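Side-chain contacts in putative Nudix hydrolase DR_0079 (PDB 2O5F), which hydrolyses nucleoside di- and triphosphates to monophosphates, with a marked preference for CDP and CTP and with magnesium as cofactor: residues N38-N43 with E161-C166; E143-R148 with G157-L162. All coordinates share one frame; numbering follows the deposited sequence.

Overall arrangement
Both contacts rest on the C-terminal helix 159-166, and L162 and E161 belong to each of the two ranges. Interaction 1 is the core contact: N38 and F40 of the central strand 35-42 receive L162 and V163, so an aromatic ring and an amide meet aliphatic branches. Interaction 2 lies nearer the surface, where helix 142-151 meets the first turn of the same helix through leucines and an alanine, partly buried. Neither contact has a hydrogen bond across it. The two adjoin, F40 of interaction 1 meeting L159 of interaction 2 and V163 meeting L145.

Interaction 1 of 2, residues N38-N43 with E161-C166; sequences NAFLRN and ELVRRC
L162 reaches the strand with two parts of its side chain, CB beside the ring of F40 and CD1 over the amide of N38. CB lies at the edge of the F40 ring, near the ring plane, 4.1 Å from CZ. CG stands anti to the carbonyl carbon (chi1 -77°), and the extended second torsion carries CD1 to N38, 3.7 Å from ND2, the two side chains crossing at about a right angle. N38 suits this half-buried place because its aliphatic CB can join the leucine while ND2 has a hydrogen-bond partner elsewhere. V163 comes next along the helix and sets its CG2 obliquely against the CZ and CE1 end of the F40 ring, 3.8 Å from CZ. CG2 also meets L145 of helix 142-151, and CG1 packs near L146; P142 touches the same side chain. R165 takes no part in the contact with the strand: its NE donates to E161 OE2 at 2.7 Å in an i to i+4 salt bridge along the helix, while E161 OE1 is hydrogen-bonded to T111 OG1. Beyond, C166 packs against L102 and F105 of strand 98-105. The segment 161-166 runs at 69° to 38-42, and a C-terminal helix laid over the central mixed sheet belongs to the alpha/beta Nudix fold.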
loop_
_atom_site.group_PDB
_atom_site.type_symbol
_atom_site.label_atom_id
_atom_site.label_comp_id
_atom_site.label_asym_id
_atom_site.label_seq_id
_atom_site.Cartn_x
_atom_site.Cartn_y
_atom_site.Cartn_z
ATOM N N ASN A 38 -0.036 -3.096 0.634
ATOM C CA ASN A 38 0.684 -1.839 0.562
ATOM C C ASN A 38 2.144 -2.210 0.375
ATOM O O ASN A 38 2.598 -3.235 0.887
ATOM C CB ASN A 38 0.504 -1.029 1.850
ATOM C CG ASN A 38 -0.849 -0.332 1.925
ATOM O OD1 ASN A 38 -1.186 0.476 1.068
ATOM N ND2 ASN A 38 -1.626 -0.646 2.952
ATOM N N ALA A 39 2.871 -1.402 -0.381
ATOM C CA ALA A 39 4.284 -1.679 -0.594
ATOM C C ALA A 39 5.054 -0.391 -0.766
ATOM O O ALA A 39 4.507 0.630 -1.181
ATOM C CB ALA A 39 4.479 -2.572 -1.816
ATOM N N PHE A 40 6.330 -0.462 -0.414
ATOM C CA PHE A 40 7.234 0.655 -0.526
ATOM C C PHE A 40 8.372 0.231 -1.434
ATOM O O PHE A 40 8.883 -0.883 -1.320
ATOM C CB PHE A 40 7.805 1.026 0.843
ATOM C CG PHE A 40 6.828 1.716 1.742
ATOM C CD1 PHE A 40 6.413 3.012 1.469
ATOM C CD2 PHE A 40 6.325 1.075 2.870
ATOM C CE1 PHE A 40 5.506 3.670 2.310
ATOM C CE2 PHE A 40 5.414 1.723 3.717
ATOM C CZ PHE A 40 5.008 3.025 3.431
ATOM N N LEU A 41 8.739 1.116 -2.346
ATOM C CA LEU A 41 9.851 0.879 -3.251
ATOM C C LEU A 41 11.008 1.639 -2.602
ATOM O O LEU A 41 10.943 2.861 -2.462
ATOM C CB LEU A 41 9.538 1.475 -4.624
ATOM C CG LEU A 41 10.641 1.402 -5.684
ATOM C CD1 LEU A 41 10.865 -0.052 -6.086
ATOM C CD2 LEU A 41 10.239 2.225 -6.902
ATOM N N ARG A 42 12.056 0.931 -2.186
ATOM C CA ARG A 42 13.193 1.596 -1.552
ATOM C C ARG A 42 14.482 1.401 -2.343
ATOM O O ARG A 42 14.795 0.290 -2.775
ATOM C CB ARG A 42 13.397 1.084 -0.120
ATOM C CG ARG A 42 14.504 1.818 0.631
ATOM C CD ARG A 42 14.769 1.213 1.999
ATOM N NE ARG A 42 15.113 -0.202 1.894
ATOM C CZ ARG A 42 15.495 -0.961 2.917
ATOM N NH1 ARG A 42 15.585 -0.442 4.136
ATOM N NH2 ARG A 42 15.780 -2.243 2.722
ATOM N N ASN A 43 15.230 2.483 -2.531
ATOM C CA ASN A 43 16.477 2.398 -3.274
ATOM C C ASN A 43 17.670 2.130 -2.355
ATOM O O ASN A 43 17.511 1.926 -1.154
ATOM C CB ASN A 43 16.710 3.668 -4.104
ATOM C CG ASN A 43 16.849 4.933 -3.259
ATOM O OD1 ASN A 43 17.136 4.879 -2.064
ATOM N ND2 ASN A 43 16.661 6.089 -3.899
ATOM N N GLU A 161 1.579 6.091 9.614
ATOM C CA GLU A 161 1.664 4.942 10.517
ATOM C C GLU A 161 2.441 3.776 9.893
ATOM O O GLU A 161 3.217 3.108 10.581
ATOM C CB GLU A 161 0.256 4.486 10.946
ATOM C CG GLU A 161 0.238 3.217 11.817
ATOM C CD GLU A 161 -1.103 2.974 12.525
ATOM O OE1 GLU A 161 -2.125 3.559 12.119
ATOM O OE2 GLU A 161 -1.140 2.181 13.487
ATOM N N LEU A 162 2.240 3.529 8.599
ATOM C CA LEU A 162 2.964 2.440 7.937
ATOM C C LEU A 162 4.465 2.705 7.920
ATOM O O LEU A 162 5.277 1.789 8.127
ATOM C CB LEU A 162 2.476 2.250 6.499
ATOM C CG LEU A 162 1.138 1.526 6.344
ATOM C CD1 LEU A 162 0.773 1.445 4.863
ATOM C CD2 LEU A 162 1.253 0.107 6.937
ATOM N N VAL A 163 4.837 3.955 7.667
ATOM C CA VAL A 163 6.249 4.322 7.631
ATOM C C VAL A 163 6.875 4.166 9.013
ATOM O O VAL A 163 7.973 3.619 9.151
ATOM C CB VAL A 163 6.443 5.775 7.146
ATOM C CG1 VAL A 163 7.896 6.213 7.341
ATOM C CG2 VAL A 163 6.060 5.877 5.683
ATOM N N ARG A 164 6.175 4.642 10.039
ATOM C CA ARG A 164 6.685 4.532 11.397
ATOM C C ARG A 164 6.758 3.082 11.877
ATOM O O ARG A 164 7.744 2.678 12.495
ATOM C CB ARG A 164 5.829 5.357 12.368
ATOM C CG ARG A 164 6.015 6.859 12.226
ATOM C CD ARG A 164 5.456 7.607 13.424
ATOM N NE ARG A 164 5.993 8.965 13.495
ATOM C CZ ARG A 164 5.451 10.019 12.897
ATOM N NH1 ARG A 164 4.343 9.886 12.182
ATOM N NH2 ARG A 164 6.030 11.207 13.001
ATOM N N ARG A 165 5.732 2.289 11.595
ATOM C CA ARG A 165 5.744 0.898 12.040
ATOM C C ARG A 165 6.712 0.018 11.256
ATOM O O ARG A 165 7.294 -0.913 11.813
ATOM C CB ARG A 165 4.340 0.293 11.967
ATOM C CG ARG A 165 3.386 0.787 13.044
ATOM C CD ARG A 165 2.004 0.191 12.850
ATOM N NE ARG A 165 1.056 0.613 13.881
ATOM C CZ ARG A 165 1.038 0.148 15.126
ATOM N NH1 ARG A 165 1.917 -0.765 15.509
ATOM N NH2 ARG A 165 0.135 0.596 15.989
ATOM N N CYS A 166 6.896 0.310 9.974
ATOM C CA CYS A 166 7.788 -0.501 9.148
ATOM C C CYS A 166 9.245 -0.062 9.158
ATOM O O CYS A 166 10.142 -0.885 8.954
ATOM C CB CYS A 166 7.282 -0.543 7.706
ATOM S SG CYS A 166 5.685 -1.370 7.507
#

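Interaction 2 of 2, residues E143-R148 with G157-L162; sequences EHLLAR and GDLAEL
L146 comes closest to the other helix, its CD2 resting on the backbone of A160 at 3.8 Å from A160 O and 3.9 Å from A160 CA. This methyl also meets A160 CB at 4.1 Å. Although the side chain of L146 does not start straight at its neighbour, CG lies beside its own backbone N (chi1 -71°); CD1 is the branch that runs on anti to CA, and the side branch CD2 is the one turned onto A160. Alanine suits the opposite position because its single methyl leaves the backbone accessible to the leucine: the CA atoms of L146 and A160 are 6.1 Å apart, the nearest pair across the two segments. On the buried flank, L145 and L159 point toward each other and meet by terminal methyls, L145 CD1 and L159 CD2, at 4.2 Å. This is a looser touch between the two side chains, but both are buried, and L159 also packs on F40 of the sheet. Branched leucines fit here because one methyl can face the partner helix while the other meets different neighbours.

The outer side is quite different. E143, H144 and A147 lie on the exposed face of helix 142-151, where polar or small residues are easily accommodated, and none touches 157-162. At the start of the other segment, G157 is exposed in the turn. Apart from this contrast, R148 is partly exposed and forms a salt bridge with E138 of the preceding strand, and D158 is tied through OD2 to S113 OG by a hydrogen bond. Two consecutive helices running roughly antiparallel, joined by a short loop and packed through small and aliphatic side chains, make up the C-terminal helical layer of the Nudix domain.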
loop_
_atom_site.group_PDB
_atom_site.type_symbol
_atom_site.label_atom_id
_atom_site.label_comp_id
_atom_site.label_asym_id
_atom_site.label_seq_id
_atom_site.Cartn_x
_atom_site.Cartn_y
_atom_site.Cartn_z
ATOM N N GLU A 143 12.221 10.323 7.073
ATOM C CA GLU A 143 12.239 11.505 7.939
ATOM C C GLU A 143 11.551 12.705 7.290
ATOM O O GLU A 143 10.712 13.374 7.908
ATOM C CB GLU A 143 13.683 11.887 8.271
ATOM C CG GLU A 143 13.797 13.104 9.176
ATOM C CD GLU A 143 15.220 13.614 9.296
ATOM O OE1 GLU A 143 15.722 14.225 8.328
ATOM O OE2 GLU A 143 15.841 13.393 10.358
ATOM N N HIS A 144 11.925 12.988 6.048
ATOM C CA HIS A 144 11.342 14.102 5.304
ATOM C C HIS A 144 9.859 13.851 5.022
ATOM O O HIS A 144 9.035 14.763 5.103
ATOM C CB HIS A 144 12.088 14.310 3.979
ATOM C CG HIS A 144 13.408 15.002 4.124
ATOM N ND1 HIS A 144 14.321 15.087 3.098
ATOM C CD2 HIS A 144 13.965 15.652 5.177
ATOM C CE1 HIS A 144 15.385 15.755 3.509
ATOM N NE2 HIS A 144 15.193 16.108 4.766
ATOM N N LEU A 145 9.524 12.610 4.686
ATOM C CA LEU A 145 8.136 12.270 4.400
ATOM C C LEU A 145 7.260 12.500 5.630
ATOM O O LEU A 145 6.209 13.147 5.553
ATOM C CB LEU A 145 8.018 10.809 3.966
ATOM C CG LEU A 145 6.590 10.277 3.789
ATOM C CD1 LEU A 145 5.841 11.125 2.750
ATOM C CD2 LEU A 145 6.639 8.810 3.338
ATOM N N LEU A 146 7.686 11.952 6.763
ATOM C CA LEU A 146 6.930 12.107 8.007
ATOM C C LEU A 146 6.815 13.588 8.391
ATOM O O LEU A 146 5.773 14.038 8.903
ATOM C CB LEU A 146 7.602 11.306 9.131
ATOM C CG LEU A 146 7.465 9.785 8.991
ATOM C CD1 LEU A 146 8.229 9.073 10.109
ATOM C CD2 LEU A 146 5.977 9.422 9.056
ATOM N N ALA A 147 7.879 14.350 8.149
ATOM C CA ALA A 147 7.853 15.778 8.455
ATOM C C ALA A 147 6.742 16.486 7.657
ATOM O O ALA A 147 6.007 17.297 8.212
ATOM C CB ALA A 147 9.211 16.414 8.153
ATOM N N ARG A 148 6.629 16.179 6.367
ATOM C CA ARG A 148 5.596 16.787 5.525
ATOM C C ARG A 148 4.204 16.448 6.053
ATOM O O ARG A 148 3.328 17.310 6.102
ATOM C CB ARG A 148 5.689 16.287 4.081
ATOM C CG ARG A 148 6.904 16.749 3.278
ATOM C CD ARG A 148 6.749 16.290 1.826
ATOM N NE ARG A 148 7.912 16.601 1.001
ATOM C CZ ARG A 148 7.971 16.390 -0.309
ATOM N NH1 ARG A 148 9.077 16.694 -0.982
ATOM N NH2 ARG A 148 6.922 15.875 -0.949
ATOM N N GLY A 157 -4.477 8.318 4.654
ATOM C CA GLY A 157 -4.605 8.134 6.086
ATOM C C GLY A 157 -3.692 7.171 6.821
ATOM O O GLY A 157 -3.442 7.367 8.012
ATOM N N ASP A 158 -3.197 6.131 6.158
ATOM C CA ASP A 158 -2.322 5.182 6.850
ATOM C C ASP A 158 -0.853 5.267 6.479
ATOM O O ASP A 158 -0.041 4.487 6.977
ATOM C CB ASP A 158 -2.795 3.745 6.631
ATOM C CG ASP A 158 -4.153 3.472 7.254
ATOM O OD1 ASP A 158 -4.484 4.086 8.294
ATOM O OD2 ASP A 158 -4.871 2.615 6.710
ATOM N N LEU A 159 -0.505 6.213 5.616
ATOM C CA LEU A 159 0.878 6.350 5.181
ATOM C C LEU A 159 1.851 6.594 6.330
ATOM O O LEU A 159 2.824 5.866 6.470
ATOM C CB LEU A 159 0.996 7.469 4.145
ATOM C CG LEU A 159 2.398 7.729 3.591
ATOM C CD1 LEU A 159 2.989 6.441 3.010
ATOM C CD2 LEU A 159 2.318 8.812 2.524
ATOM N N ALA A 160 1.586 7.607 7.149
ATOM C CA ALA A 160 2.467 7.923 8.264
ATOM C C ALA A 160 2.672 6.730 9.199
ATOM O O ALA A 160 3.811 6.392 9.534
ATOM C CB ALA A 160 1.932 9.117 9.050
ATOM N N GLU A 161 1.579 6.091 9.614
ATOM C CA GLU A 161 1.664 4.942 10.517
ATOM C C GLU A 161 2.441 3.776 9.893
ATOM O O GLU A 161 3.217 3.108 10.581
ATOM C CB GLU A 161 0.256 4.486 10.946
ATOM C CG GLU A 161 0.238 3.217 11.817
ATOM C CD GLU A 161 -1.103 2.974 12.525
ATOM O OE1 GLU A 161 -2.125 3.559 12.119
ATOM O OE2 GLU A 161 -1.140 2.181 13.487
ATOM N N LEU A 162 2.240 3.529 8.599
ATOM C CA LEU A 162 2.964 2.440 7.937
ATOM C C LEU A 162 4.465 2.705 7.920
ATOM O O LEU A 162 5.277 1.789 8.127
ATOM C CB LEU A 162 2.476 2.250 6.499
ATOM C CG LEU A 162 1.138 1.526 6.344
ATOM C CD1 LEU A 162 0.773 1.445 4.863
ATOM C CD2 LEU A 162 1.253 0.107 6.937
#